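Local atomic coordinates of putative uncharacterized protein (Ustilago maydis, PDB entry 4GNX), a protein that is a subunit of replication protein A that binds single-stranded DNA through its OB fold. Residues V12-I17 with L39-V44; V91-T96 with I106-M111. All coordinates share one frame; numbering follows the deposited sequence.

Interaction 1: residues V12-I17 with L39-V44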
loop_
_atom_site.group_PDB
_atom_site.type_symbol
_atom_site.label_atom_id
_atom_site.label_comp_id
_atom_site.label_asym_id
_atom_site.label_seq_id
_atom_site.Cartn_x
_atom_site.Cartn_y
_atom_site.Cartn_z
ATOM N N VAL B 12 1.064 8.523 -13.783
ATOM C CA VAL B 12 1.749 8.229 -15.020
ATOM C C VAL B 12 3.044 8.972 -15.069
ATOM O O VAL B 12 3.212 9.977 -14.383
ATOM C CB VAL B 12 0.947 8.669 -16.271
ATOM C CG1 VAL B 12 -0.298 7.794 -16.495
ATOM C CG2 VAL B 12 0.600 10.146 -16.202
ATOM N N THR B 13 3.959 8.463 -15.893
ATOM C CA THR B 13 5.205 9.167 -16.194
ATOM C C THR B 13 5.022 9.900 -17.499
ATOM O O THR B 13 4.192 9.534 -18.330
ATOM C CB THR B 13 6.367 8.205 -16.423
ATOM O OG1 THR B 13 6.090 7.424 -17.611
ATOM C CG2 THR B 13 6.607 7.310 -15.173
ATOM N N ILE B 14 5.818 10.933 -17.695
ATOM C CA ILE B 14 5.710 11.678 -18.914
ATOM C C ILE B 14 5.903 10.746 -20.100
ATOM O O ILE B 14 5.207 10.906 -21.126
ATOM C CB ILE B 14 6.675 12.869 -18.921
ATOM C CG1 ILE B 14 6.217 13.875 -17.831
ATOM C CG2 ILE B 14 6.739 13.494 -20.319
ATOM C CD1 ILE B 14 7.176 15.016 -17.563
ATOM N N ARG B 15 6.789 9.748 -19.953
ATOM C CA ARG B 15 7.006 8.784 -21.037
ATOM C C ARG B 15 5.741 8.051 -21.467
ATOM O O ARG B 15 5.486 7.881 -22.684
ATOM C CB ARG B 15 8.021 7.743 -20.649
ATOM C CG ARG B 15 8.569 6.965 -21.830
ATOM C CD ARG B 15 9.821 7.676 -22.315
ATOM N NE ARG B 15 9.634 8.387 -23.575
ATOM C CZ ARG B 15 10.383 9.395 -24.005
ATOM N NH1 ARG B 15 11.384 9.878 -23.272
ATOM N NH2 ARG B 15 10.108 9.937 -25.177
ATOM N N GLN B 16 4.963 7.599 -20.472
ATOM C CA GLN B 16 3.678 6.952 -20.741
ATOM C C GLN B 16 2.736 7.920 -21.411
ATOM O O GLN B 16 2.081 7.564 -22.400
ATOM C CB GLN B 16 3.031 6.409 -19.489
ATOM C CG GLN B 16 3.638 5.131 -18.929
ATOM C CD GLN B 16 3.106 4.846 -17.532
ATOM O OE1 GLN B 16 3.174 5.711 -16.625
ATOM N NE2 GLN B 16 2.537 3.657 -17.354
ATOM N N ILE B 17 2.687 9.154 -20.918
ATOM C CA ILE B 17 1.918 10.167 -21.640
ATOM C C ILE B 17 2.339 10.190 -23.107
ATOM O O ILE B 17 1.495 10.091 -23.984
ATOM C CB ILE B 17 2.024 11.555 -21.000
ATOM C CG1 ILE B 17 1.540 11.485 -19.549
ATOM C CG2 ILE B 17 1.192 12.550 -21.775
ATOM C CD1 ILE B 17 1.841 12.717 -18.745
ATOM N N LEU B 39 -5.163 12.541 -15.183
ATOM C CA LEU B 39 -3.912 11.901 -14.822
ATOM C C LEU B 39 -3.117 12.795 -13.883
ATOM O O LEU B 39 -3.374 13.992 -13.788
ATOM C CB LEU B 39 -3.092 11.630 -16.078
ATOM C CG LEU B 39 -2.680 12.824 -16.968
ATOM C CD1 LEU B 39 -1.343 13.422 -16.538
ATOM C CD2 LEU B 39 -2.583 12.393 -18.419
ATOM N N THR B 40 -2.135 12.213 -13.212
ATOM C CA THR B 40 -1.286 12.978 -12.326
ATOM C C THR B 40 0.178 12.548 -12.353
ATOM O O THR B 40 0.511 11.380 -12.577
ATOM C CB THR B 40 -1.772 12.912 -10.872
ATOM O OG1 THR B 40 -0.872 13.683 -10.065
ATOM C CG2 THR B 40 -1.830 11.451 -10.345
ATOM N N PHE B 41 1.056 13.498 -12.092
ATOM C CA PHE B 41 2.483 13.202 -12.097
ATOM C C PHE B 41 3.311 14.293 -11.423
ATOM O O PHE B 41 2.820 15.401 -11.139
ATOM C CB PHE B 41 2.981 12.941 -13.528
ATOM C CG PHE B 41 2.947 14.141 -14.414
ATOM C CD1 PHE B 41 4.056 14.977 -14.514
ATOM C CD2 PHE B 41 1.823 14.426 -15.171
ATOM C CE1 PHE B 41 4.040 16.086 -15.338
ATOM C CE2 PHE B 41 1.802 15.546 -16.001
ATOM C CZ PHE B 41 2.912 16.379 -16.080
ATOM N N VAL B 42 4.573 13.971 -11.173
ATOM C CA VAL B 42 5.472 14.867 -10.459
ATOM C C VAL B 42 6.634 15.142 -11.385
ATOM O O VAL B 42 7.089 14.254 -12.088
ATOM C CB VAL B 42 5.965 14.217 -9.169
ATOM C CG1 VAL B 42 7.045 15.063 -8.527
ATOM C CG2 VAL B 42 4.805 14.007 -8.201
ATOM N N ALA B 43 7.102 16.379 -11.418
ATOM C CA ALA B 43 8.076 16.793 -12.423
ATOM C C ALA B 43 8.726 18.088 -11.986
ATOM O O ALA B 43 8.275 18.716 -11.014
ATOM C CB ALA B 43 7.398 16.992 -13.761
ATOM N N VAL B 44 9.771 18.481 -12.722
ATOM C CA VAL B 44 10.501 19.710 -12.454
ATOM C C VAL B 44 10.225 20.755 -13.531
ATOM O O VAL B 44 10.305 20.471 -14.739
ATOM C CB VAL B 44 12.006 19.454 -12.348
ATOM C CG1 VAL B 44 12.755 20.735 -11.984
ATOM C CG2 VAL B 44 12.259 18.407 -11.291
#
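The first turn of helix 14-19 packs against strand 38-50 of the OB-fold barrel, directly after strand 9-11 has run parallel to it. One backbone bond carries this pairing to its end: Val12 N donates to Thr40 O over 3.2 Å, approaching nearly along the C=O axis. From there the chain turns into the helix, and Thr13 and Gln16 close a capping box, with Gln16 N donating to Thr13 OG1 and Thr13 N donating back to Gln16 OE1 in the plane of that carbonyl. Thr13 OG1 is also hydrogen-bonded to Leu109 of a neighbouring subunit.

The capped turn presents Ile14 and Ile17 to the strand. Phe41 is the most covered residue of the strand: its CG sits between the backbone N and the carbonyl carbon (chi1 67°), which raises the ring from the strand toward the helix. Ile14 crosses it obliquely, CG1 lying 4.0 Å from Phe41 CE1. Ile17 meets the CD2-CE2 side of the ring, the side chains crossing at about a right angle, with CD1 3.9 Å from Phe41 CE2. The same Ile17 CD1 meets Leu39 CD1 at 3.9 Å, and Val12 CG2 reaches Leu39 CD1 at 3.8 Å, so this one leucine methyl is shared by both. Within the strand, Leu39 CD1 and Ala43 CB border the Phe41 ring at its edge, in plane. Val12 O, close to Phe41 CB, is satisfied by His123 of helix 117-135.

Alternate residues Leu39, Phe41 and Ala43 thus face the helix, the one-in-two pattern of a beta strand lining the apolar interior of an OB-fold barrel.

Interaction 2: residues V91-T96 with I106-M111. With nucleotides of chain G.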
loop_
_atom_site.group_PDB
_atom_site.type_symbol
_atom_site.label_atom_id
_atom_site.label_comp_id
_atom_site.label_asym_id
_atom_site.label_seq_id
_atom_site.Cartn_x
_atom_site.Cartn_y
_atom_site.Cartn_z
ATOM N N VAL B 91 7.051 19.631 -8.693
ATOM C CA VAL B 91 5.632 19.921 -8.562
ATOM C C VAL B 91 4.772 18.696 -8.836
ATOM O O VAL B 91 5.151 17.809 -9.635
ATOM C CB VAL B 91 5.178 20.990 -9.547
ATOM C CG1 VAL B 91 5.945 22.283 -9.338
ATOM C CG2 VAL B 91 5.346 20.471 -10.961
ATOM N N ARG B 92 3.614 18.669 -8.170
ATOM C CA ARG B 92 2.580 17.661 -8.403
ATOM C C ARG B 92 1.646 18.273 -9.451
ATOM O O ARG B 92 1.170 19.401 -9.295
ATOM C CB ARG B 92 1.869 17.323 -7.063
ATOM C CG ARG B 92 0.887 16.135 -6.962
ATOM C CD ARG B 92 0.929 15.187 -8.133
ATOM N NE ARG B 92 0.831 13.727 -7.900
ATOM C CZ ARG B 92 1.504 13.025 -6.995
ATOM N NH1 ARG B 92 2.268 13.653 -6.125
ATOM N NH2 ARG B 92 1.400 11.694 -6.953
ATOM N N VAL B 93 1.415 17.548 -10.533
ATOM C CA VAL B 93 0.551 18.051 -11.592
ATOM C C VAL B 93 -0.711 17.217 -11.672
ATOM O O VAL B 93 -0.643 15.997 -11.713
ATOM C CB VAL B 93 1.267 18.023 -12.960
ATOM C CG1 VAL B 93 0.312 18.403 -14.096
ATOM C CG2 VAL B 93 2.478 18.953 -12.936
ATOM N N LEU B 94 -1.860 17.873 -11.672
ATOM C CA LEU B 94 -3.120 17.202 -11.951
ATOM C C LEU B 94 -3.701 17.802 -13.234
ATOM O O LEU B 94 -3.734 19.030 -13.377
ATOM C CB LEU B 94 -4.068 17.397 -10.773
ATOM C CG LEU B 94 -5.225 16.410 -10.724
ATOM C CD1 LEU B 94 -5.564 16.011 -9.300
ATOM C CD2 LEU B 94 -6.428 17.026 -11.391
ATOM N N GLY B 95 -4.159 16.982 -14.177
ATOM C CA GLY B 95 -4.577 17.549 -15.471
ATOM C C GLY B 95 -5.274 16.599 -16.416
ATOM O O GLY B 95 -5.505 15.469 -16.066
ATOM N N THR B 96 -5.632 17.073 -17.602
ATOM C CA THR B 96 -6.172 16.207 -18.645
ATOM C C THR B 96 -5.207 16.222 -19.830
ATOM O O THR B 96 -4.653 17.277 -20.175
ATOM C CB THR B 96 -7.570 16.666 -19.126
ATOM O OG1 THR B 96 -8.346 17.121 -18.017
ATOM C CG2 THR B 96 -8.323 15.524 -19.770
ATOM N N ILE B 106 -0.441 18.706 -21.294
ATOM C CA ILE B 106 -1.377 18.587 -20.223
ATOM C C ILE B 106 -2.138 19.880 -20.058
ATOM O O ILE B 106 -1.548 20.949 -19.953
ATOM C CB ILE B 106 -0.645 18.284 -18.913
ATOM C CG1 ILE B 106 0.144 16.966 -19.028
ATOM C CG2 ILE B 106 -1.635 18.241 -17.761
ATOM C CD1 ILE B 106 -0.596 15.848 -19.749
ATOM N N SER B 107 -3.457 19.786 -20.042
ATOM C CA SER B 107 -4.278 20.910 -19.614
ATOM C C SER B 107 -4.559 20.731 -18.132
ATOM O O SER B 107 -5.156 19.735 -17.725
ATOM C CB SER B 107 -5.575 20.959 -20.395
ATOM O OG SER B 107 -6.541 21.620 -19.620
ATOM N N SER B 108 -4.110 21.689 -17.327
ATOM C CA SER B 108 -4.090 21.530 -15.871
ATOM C C SER B 108 -4.913 22.564 -15.137
ATOM O O SER B 108 -5.049 23.690 -15.589
ATOM C CB SER B 108 -2.658 21.610 -15.347
ATOM O OG SER B 108 -2.622 21.704 -13.926
ATOM N N GLY B 109 -5.446 22.176 -13.986
ATOM C CA GLY B 109 -6.089 23.123 -13.095
ATOM C C GLY B 109 -5.231 23.288 -11.868
ATOM O O GLY B 109 -5.029 24.392 -11.371
ATOM N N HIS B 110 -4.707 22.178 -11.376
ATOM C CA HIS B 110 -3.993 22.227 -10.125
ATOM C C HIS B 110 -2.547 21.861 -10.283
ATOM O O HIS B 110 -2.185 20.910 -11.006
ATOM C CB HIS B 110 -4.691 21.351 -9.099
ATOM C CG HIS B 110 -6.199 21.509 -9.080
ATOM N ND1 HIS B 110 -6.830 22.405 -8.284
ATOM C CD2 HIS B 110 -7.201 20.844 -9.795
ATOM C CE1 HIS B 110 -8.164 22.314 -8.478
ATOM N NE2 HIS B 110 -8.389 21.358 -9.401
ATOM N N MET B 111 -1.699 22.628 -9.610
ATOM C CA MET B 111 -0.274 22.413 -9.704
ATOM C C MET B 111 0.382 22.901 -8.440
ATOM O O MET B 111 0.392 24.089 -8.166
ATOM C CB MET B 111 0.280 23.170 -10.897
ATOM C CG MET B 111 1.225 22.348 -11.742
ATOM S SD MET B 111 2.016 23.358 -13.008
ATOM C CE MET B 111 3.329 22.240 -13.494
ATOM P P DT G 21 -10.960 23.047 -11.889
ATOM O OP1 DT G 21 -10.419 23.265 -10.522
ATOM O OP2 DT G 21 -12.188 23.769 -12.315
ATOM O "O5'" DT G 21 -9.795 23.413 -12.913
ATOM C "C5'" DT G 21 -9.605 24.766 -13.378
ATOM C "C4'" DT G 21 -9.557 24.808 -14.888
ATOM O "O4'" DT G 21 -8.734 23.729 -15.394
ATOM C "C3'" DT G 21 -10.915 24.698 -15.587
ATOM O "O3'" DT G 21 -11.128 25.797 -16.496
ATOM C "C2'" DT G 21 -10.903 23.315 -16.227
ATOM C "C1'" DT G 21 -9.427 22.953 -16.358
ATOM N N1 DT G 21 -9.098 21.528 -16.108
ATOM C C2 DT G 21 -8.820 20.709 -17.183
ATOM O O2 DT G 21 -8.848 21.094 -18.341
ATOM N N3 DT G 21 -8.515 19.411 -16.849
ATOM C C4 DT G 21 -8.455 18.865 -15.578
ATOM O O4 DT G 21 -8.168 17.680 -15.434
ATOM C C5 DT G 21 -8.750 19.783 -14.500
ATOM C C7 DT G 21 -8.710 19.283 -13.090
ATOM C C6 DT G 21 -9.049 21.050 -14.816
#
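Side chains of strand 90-100 and the returning chain 106-111 sort onto two faces, one mainly apolar and one turned to the DNA. On the first, Val93 and Met111 lie side by side, pointing the same way; the methionine is extended beyond CG, and its CE reaches both Val93 CG2 and, at 3.7 Å, Val91 CG2. Further along, Ile106 CG2 lies over the backbone of Gly95, 3.8 Å from its CA. Ser108 also turns to this face, OG anti to the backbone N (chi1 169°), and donates to Leu94 O at 2.9 Å in the carbonyl plane.

Thr96 and Ser107 form a hydrogen-bonded antiparallel pair joined by two backbone bonds, in which Thr96 N donates to Ser107 O at 2.7 Å and Ser107 N to Thr96 O. Beyond the corner at Gly109, Leu94 N donates to His110 O from above the carbonyl plane.

On the other face the side chains of Leu94, Thr96, Ser107 and His110 contact DT21 of chain G. Its N3 donates to Thr96 OG1 over 2.6 Å, while Ser107 OG donates to O2 of the same base at 2.7 Å. Leu94 CD2 lies 3.6 Å from C7 of DT21, touching the thymine methyl. His110 sends NE2 to within 3.0 Å of OP1 of DT21, and its ring stacks on His393 of a neighbouring subunit.

Two hydroxyls thus hydrogen-bond to N3 and O2 of this thymine, Thr96 accepting and Ser107 donating, and the nearby phosphate would probably favour a protonated His110.

Overall arrangement
Both contacts are buried and meet in one sheet, strands 38-50 and 90-100 being neighbours: Phe41 pairs with Val93 through the backbone, and Thr40 OG1 hydrogen-bonds with Val93 O and Arg92 NE, while the same arginine has a salt bridge to Glu119. Their centres lie about 10 Å apart. Interaction 1 joins a helix to the sheet and is chiefly apolar, with a single backbone bond between its segments. Interaction 2 joins strand to strand through several backbone bonds; its face with Val93 and Met111 is mainly apolar. The face with Leu94, Thr96, Ser107 and His110 is mixed in character and meets the DNA, whereas interaction 1 comes no nearer than about 6 Å (nearest atoms).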